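Local atomic coordinates of CELL division control protein 6 (Pyrobaculum aerophilum, PDB entry 1FNN), a protein that binds ADP and magnesium as an AAA+ ATPase of the Cdc6/Cdc18 family and is probably involved in regulating DNA replication. Residues L242-A254 with I262-L275. Residues are numbered along the deposited sequence; the frame is centred on the assembly and turned at random.
With ADP (adenosine-5'-diphosphate), chain D.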
# COMPACT_ATOMS: atom_id res chain seq x y z
N LEU A 242 -3.25 2.83 -1.63
CA LEU A 242 -4.65 2.81 -2.09
C LEU A 242 -5.55 3.39 -1.04
O LEU A 242 -6.45 4.15 -1.40
CB LEU A 242 -5.02 1.32 -2.34
CG LEU A 242 -6.45 1.05 -2.78
CD1 LEU A 242 -6.73 1.74 -4.10
CD2 LEU A 242 -6.65 -0.49 -2.86
N ALA A 243 -5.40 3.02 0.24
CA ALA A 243 -6.26 3.54 1.28
C ALA A 243 -6.15 5.05 1.38
O ALA A 243 -7.16 5.76 1.46
CB ALA A 243 -6.03 2.88 2.62
N ILE A 244 -4.90 5.56 1.34
CA ILE A 244 -4.75 7.05 1.42
C ILE A 244 -5.31 7.73 0.19
O ILE A 244 -5.93 8.79 0.21
CB ILE A 244 -3.24 7.37 1.63
CG1 ILE A 244 -2.78 6.81 2.99
CG2 ILE A 244 -3.05 8.90 1.52
CD1 ILE A 244 -1.26 6.65 3.17
N ASP A 245 -5.14 7.14 -0.99
CA ASP A 245 -5.67 7.68 -2.23
C ASP A 245 -7.21 7.74 -2.14
O ASP A 245 -7.81 8.77 -2.46
CB ASP A 245 -5.20 6.76 -3.34
CG ASP A 245 -5.53 7.06 -4.77
OD1 ASP A 245 -5.98 8.15 -5.13
OD2 ASP A 245 -5.37 6.22 -5.67
N ILE A 246 -7.84 6.70 -1.55
CA ILE A 246 -9.30 6.75 -1.42
C ILE A 246 -9.73 7.82 -0.45
O ILE A 246 -10.74 8.50 -0.71
CB ILE A 246 -9.87 5.34 -1.02
CG1 ILE A 246 -9.74 4.42 -2.25
CG2 ILE A 246 -11.31 5.53 -0.54
CD1 ILE A 246 -9.89 2.92 -1.83
N LEU A 247 -9.07 7.97 0.70
CA LEU A 247 -9.41 9.01 1.65
C LEU A 247 -9.36 10.41 1.01
O LEU A 247 -10.30 11.23 1.10
CB LEU A 247 -8.50 8.98 2.88
CG LEU A 247 -8.63 10.08 3.93
CD1 LEU A 247 -10.07 10.21 4.46
CD2 LEU A 247 -7.73 9.83 5.15
N TYR A 248 -8.27 10.64 0.28
CA TYR A 248 -8.08 11.98 -0.32
C TYR A 248 -9.10 12.26 -1.41
O TYR A 248 -9.74 13.32 -1.50
CB TYR A 248 -6.66 12.02 -0.92
CG TYR A 248 -6.29 13.33 -1.60
CD1 TYR A 248 -6.41 14.53 -0.90
CD2 TYR A 248 -5.83 13.36 -2.90
CE1 TYR A 248 -6.08 15.74 -1.49
CE2 TYR A 248 -5.49 14.57 -3.50
CZ TYR A 248 -5.62 15.74 -2.79
OH TYR A 248 -5.29 16.95 -3.39
N ARG A 249 -9.33 11.31 -2.33
CA ARG A 249 -10.39 11.40 -3.31
C ARG A 249 -11.78 11.59 -2.70
O ARG A 249 -12.55 12.41 -3.23
CB ARG A 249 -10.50 10.13 -4.20
CG ARG A 249 -9.44 10.13 -5.29
CD ARG A 249 -9.21 8.74 -5.83
NE ARG A 249 -8.14 8.52 -6.77
CZ ARG A 249 -8.17 8.78 -8.06
NH1 ARG A 249 -7.11 8.52 -8.79
NH2 ARG A 249 -9.26 9.29 -8.62
N SER A 250 -12.03 11.05 -1.52
CA SER A 250 -13.33 11.16 -0.88
C SER A 250 -13.45 12.55 -0.28
O SER A 250 -14.55 13.10 -0.24
CB SER A 250 -13.56 10.09 0.20
OG SER A 250 -13.45 8.78 -0.40
N ALA A 251 -12.40 13.00 0.41
CA ALA A 251 -12.44 14.38 0.97
C ALA A 251 -12.69 15.38 -0.14
O ALA A 251 -13.52 16.30 0.05
CB ALA A 251 -11.12 14.72 1.68
N TYR A 252 -12.05 15.21 -1.28
CA TYR A 252 -12.21 16.16 -2.36
C TYR A 252 -13.60 16.05 -2.98
O TYR A 252 -14.20 17.08 -3.30
CB TYR A 252 -11.14 16.03 -3.46
CG TYR A 252 -11.32 16.98 -4.60
CD1 TYR A 252 -10.98 18.33 -4.45
CD2 TYR A 252 -11.84 16.56 -5.82
CE1 TYR A 252 -11.14 19.24 -5.49
CE2 TYR A 252 -12.01 17.44 -6.87
CZ TYR A 252 -11.65 18.78 -6.69
OH TYR A 252 -11.82 19.64 -7.74
N ALA A 253 -14.05 14.81 -3.25
CA ALA A 253 -15.44 14.65 -3.71
C ALA A 253 -16.37 15.37 -2.75
O ALA A 253 -17.21 16.17 -3.18
CB ALA A 253 -15.75 13.14 -3.84
N ALA A 254 -16.31 15.15 -1.43
CA ALA A 254 -17.22 15.85 -0.54
C ALA A 254 -17.14 17.37 -0.69
O ALA A 254 -18.11 18.12 -0.87
CB ALA A 254 -16.94 15.39 0.89
N ILE A 262 -17.24 14.20 5.07
CA ILE A 262 -17.15 13.19 4.00
C ILE A 262 -18.40 12.25 4.15
O ILE A 262 -18.66 11.92 5.32
CB ILE A 262 -15.86 12.40 4.12
CG1 ILE A 262 -14.68 13.42 3.88
CG2 ILE A 262 -15.73 11.34 3.03
CD1 ILE A 262 -13.35 12.74 4.18
N ALA A 263 -19.07 11.96 3.09
CA ALA A 263 -20.23 10.99 3.32
C ALA A 263 -19.88 9.63 2.75
O ALA A 263 -19.05 9.48 1.83
CB ALA A 263 -21.42 11.62 2.59
N PRO A 264 -20.69 8.58 3.05
CA PRO A 264 -20.44 7.25 2.51
C PRO A 264 -20.43 7.24 1.01
O PRO A 264 -19.57 6.61 0.37
CB PRO A 264 -21.62 6.40 3.07
CG PRO A 264 -21.91 7.09 4.37
CD PRO A 264 -21.70 8.60 4.14
N GLU A 265 -21.28 8.00 0.29
CA GLU A 265 -21.26 7.96 -1.17
C GLU A 265 -19.95 8.51 -1.76
O GLU A 265 -19.53 8.07 -2.83
CB GLU A 265 -22.42 8.74 -1.82
CG GLU A 265 -22.40 10.20 -1.39
CD GLU A 265 -23.60 11.06 -1.69
OE1 GLU A 265 -24.32 11.35 -0.70
OE2 GLU A 265 -23.87 11.47 -2.85
N ASP A 266 -19.32 9.47 -1.05
CA ASP A 266 -18.01 9.95 -1.58
C ASP A 266 -17.02 8.81 -1.60
O ASP A 266 -16.26 8.59 -2.56
CB ASP A 266 -17.56 11.10 -0.64
CG ASP A 266 -18.57 12.25 -0.61
OD1 ASP A 266 -18.94 12.61 -1.76
OD2 ASP A 266 -18.84 12.62 0.52
N VAL A 267 -16.95 7.99 -0.52
CA VAL A 267 -16.06 6.84 -0.49
C VAL A 267 -16.37 5.82 -1.59
O VAL A 267 -15.47 5.30 -2.28
CB VAL A 267 -16.11 6.18 0.90
CG1 VAL A 267 -15.37 4.86 1.03
CG2 VAL A 267 -15.61 7.13 2.00
N ARG A 268 -17.67 5.46 -1.76
CA ARG A 268 -18.05 4.47 -2.77
C ARG A 268 -17.62 4.87 -4.16
O ARG A 268 -17.05 4.13 -4.96
CB ARG A 268 -19.62 4.26 -2.74
CG ARG A 268 -20.07 3.63 -1.41
CD ARG A 268 -21.60 3.26 -1.37
NE ARG A 268 -21.94 3.02 0.06
CZ ARG A 268 -22.79 3.78 0.71
NH1 ARG A 268 -23.38 4.82 0.09
NH2 ARG A 268 -23.06 3.53 1.98
N LYS A 269 -17.89 6.14 -4.51
CA LYS A 269 -17.49 6.66 -5.82
C LYS A 269 -15.96 6.69 -5.92
O LYS A 269 -15.47 6.28 -6.97
CB LYS A 269 -18.07 8.05 -6.12
CG LYS A 269 -19.45 8.22 -5.50
CD LYS A 269 -20.47 8.80 -6.49
CE LYS A 269 -21.81 8.08 -6.34
NZ LYS A 269 -23.00 8.93 -6.60
N SER A 270 -15.27 7.10 -4.85
CA SER A 270 -13.78 7.15 -4.95
C SER A 270 -13.20 5.76 -5.09
O SER A 270 -12.37 5.47 -5.96
CB SER A 270 -13.25 7.90 -3.71
OG SER A 270 -13.72 9.29 -3.79
N SER A 271 -13.71 4.81 -4.27
CA SER A 271 -13.31 3.43 -4.37
C SER A 271 -13.49 2.90 -5.76
O SER A 271 -12.61 2.22 -6.34
CB SER A 271 -14.08 2.54 -3.35
OG SER A 271 -13.70 1.19 -3.68
N LYS A 272 -14.61 3.24 -6.43
CA LYS A 272 -14.81 2.70 -7.79
C LYS A 272 -13.87 3.26 -8.82
O LYS A 272 -13.56 2.62 -9.83
CB LYS A 272 -16.29 2.85 -8.18
CG LYS A 272 -16.81 1.63 -8.93
CD LYS A 272 -18.22 1.88 -9.45
CE LYS A 272 -18.57 0.90 -10.56
NZ LYS A 272 -19.97 1.13 -11.02
N GLU A 273 -13.31 4.48 -8.62
CA GLU A 273 -12.33 4.98 -9.56
C GLU A 273 -11.01 4.24 -9.48
O GLU A 273 -10.27 4.22 -10.48
CB GLU A 273 -12.06 6.49 -9.30
CG GLU A 273 -13.26 7.33 -9.67
CD GLU A 273 -13.25 7.79 -11.11
OE1 GLU A 273 -12.53 7.24 -11.96
OE2 GLU A 273 -14.00 8.75 -11.41
N VAL A 274 -10.63 3.70 -8.32
CA VAL A 274 -9.37 3.01 -8.20
C VAL A 274 -9.47 1.50 -8.01
O VAL A 274 -8.42 0.86 -7.87
CB VAL A 274 -8.55 3.56 -7.01
CG1 VAL A 274 -8.22 5.04 -7.30
CG2 VAL A 274 -9.29 3.45 -5.70
N LEU A 275 -10.69 0.98 -7.80
CA LEU A 275 -10.78 -0.47 -7.55
C LEU A 275 -11.80 -1.13 -8.48
O LEU A 275 -12.77 -0.45 -8.82
CB LEU A 275 -11.29 -0.77 -6.13
CG LEU A 275 -10.33 -0.52 -4.98
CD1 LEU A 275 -10.97 -0.75 -3.64
CD2 LEU A 275 -9.09 -1.41 -5.14
PB ADP D . 5.82 0.64 -0.77
O1B ADP D . 7.22 1.00 -1.25
O2B ADP D . 5.80 -0.45 0.15
O3B ADP D . 5.16 0.32 -2.03
PA ADP D . 5.11 3.13 0.41
O1A ADP D . 6.32 3.29 1.24
O2A ADP D . 5.14 4.01 -0.76
O3A ADP D . 4.95 1.66 -0.01
O5' ADP D . 3.76 3.52 1.23
C5' ADP D . 2.60 3.73 0.44
C4' ADP D . 1.90 4.97 1.02
O4' ADP D . 1.53 4.68 2.35
C3' ADP D . 2.77 6.21 1.11
O3' ADP D . 1.94 7.35 0.97
C2' ADP D . 3.35 6.03 2.47
O2' ADP D . 3.80 7.25 3.05
C1' ADP D . 2.12 5.54 3.25
N9 ADP D . 2.57 4.73 4.31
C8 ADP D . 2.95 3.42 4.21
N7 ADP D . 3.08 2.80 5.35
C5 ADP D . 2.76 3.79 6.27
C6 ADP D . 2.73 3.79 7.67
N6 ADP D . 3.06 2.72 8.37
N1 ADP D . 2.41 4.93 8.30
C2 ADP D . 2.12 6.00 7.58
N3 ADP D . 2.11 6.14 6.25
C4 ADP D . 2.45 4.97 5.65
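A helical hairpin in the AAA+ lid domain of this Cdc6 protein forms the contact: helix 264-274 turns back on segment 242-254 with the axes 8.2 Å apart at 127°, packing knobs into holes. S270 is the central knob, set among I246, R249, S250 and A253. Serine and alanine are small enough to let the backbones close in, the CA atoms of S250 and D266 lying 4.9 Å apart. S250 OG gives its proton to I246 O (2.7 Å), which satisfies a buried hydroxyl while it still packs against V267 CA and S270 CB; the backbone N of S250 reaches the same oxygen from the opposite face of its plane.

The second knob, V274, sits among L242, D245, I246 and R249. Its CG2 presses on L242 CD1 at a tight 3.5 Å and also meets CG1 of I246, while V274 CG1 lies over one face of the R249 guanidinium. An extended chain from CG to NE carries that group to D245, where NE meets D245 OD1 at 2.7 Å from above the carboxylate plane, a salt bridge within the helix. On the face turned from helix 264-274, I244 CD1 touches ADP O4', so the helix links lid core and nucleotide.

At the turn, I262 lays CD1 against A251. A263 is the N-cap of the second helix, and D266, salt-bridged through OD1 to R259, accepts the A263 backbone N-H with OD2 (2.7 Å, on the anti side).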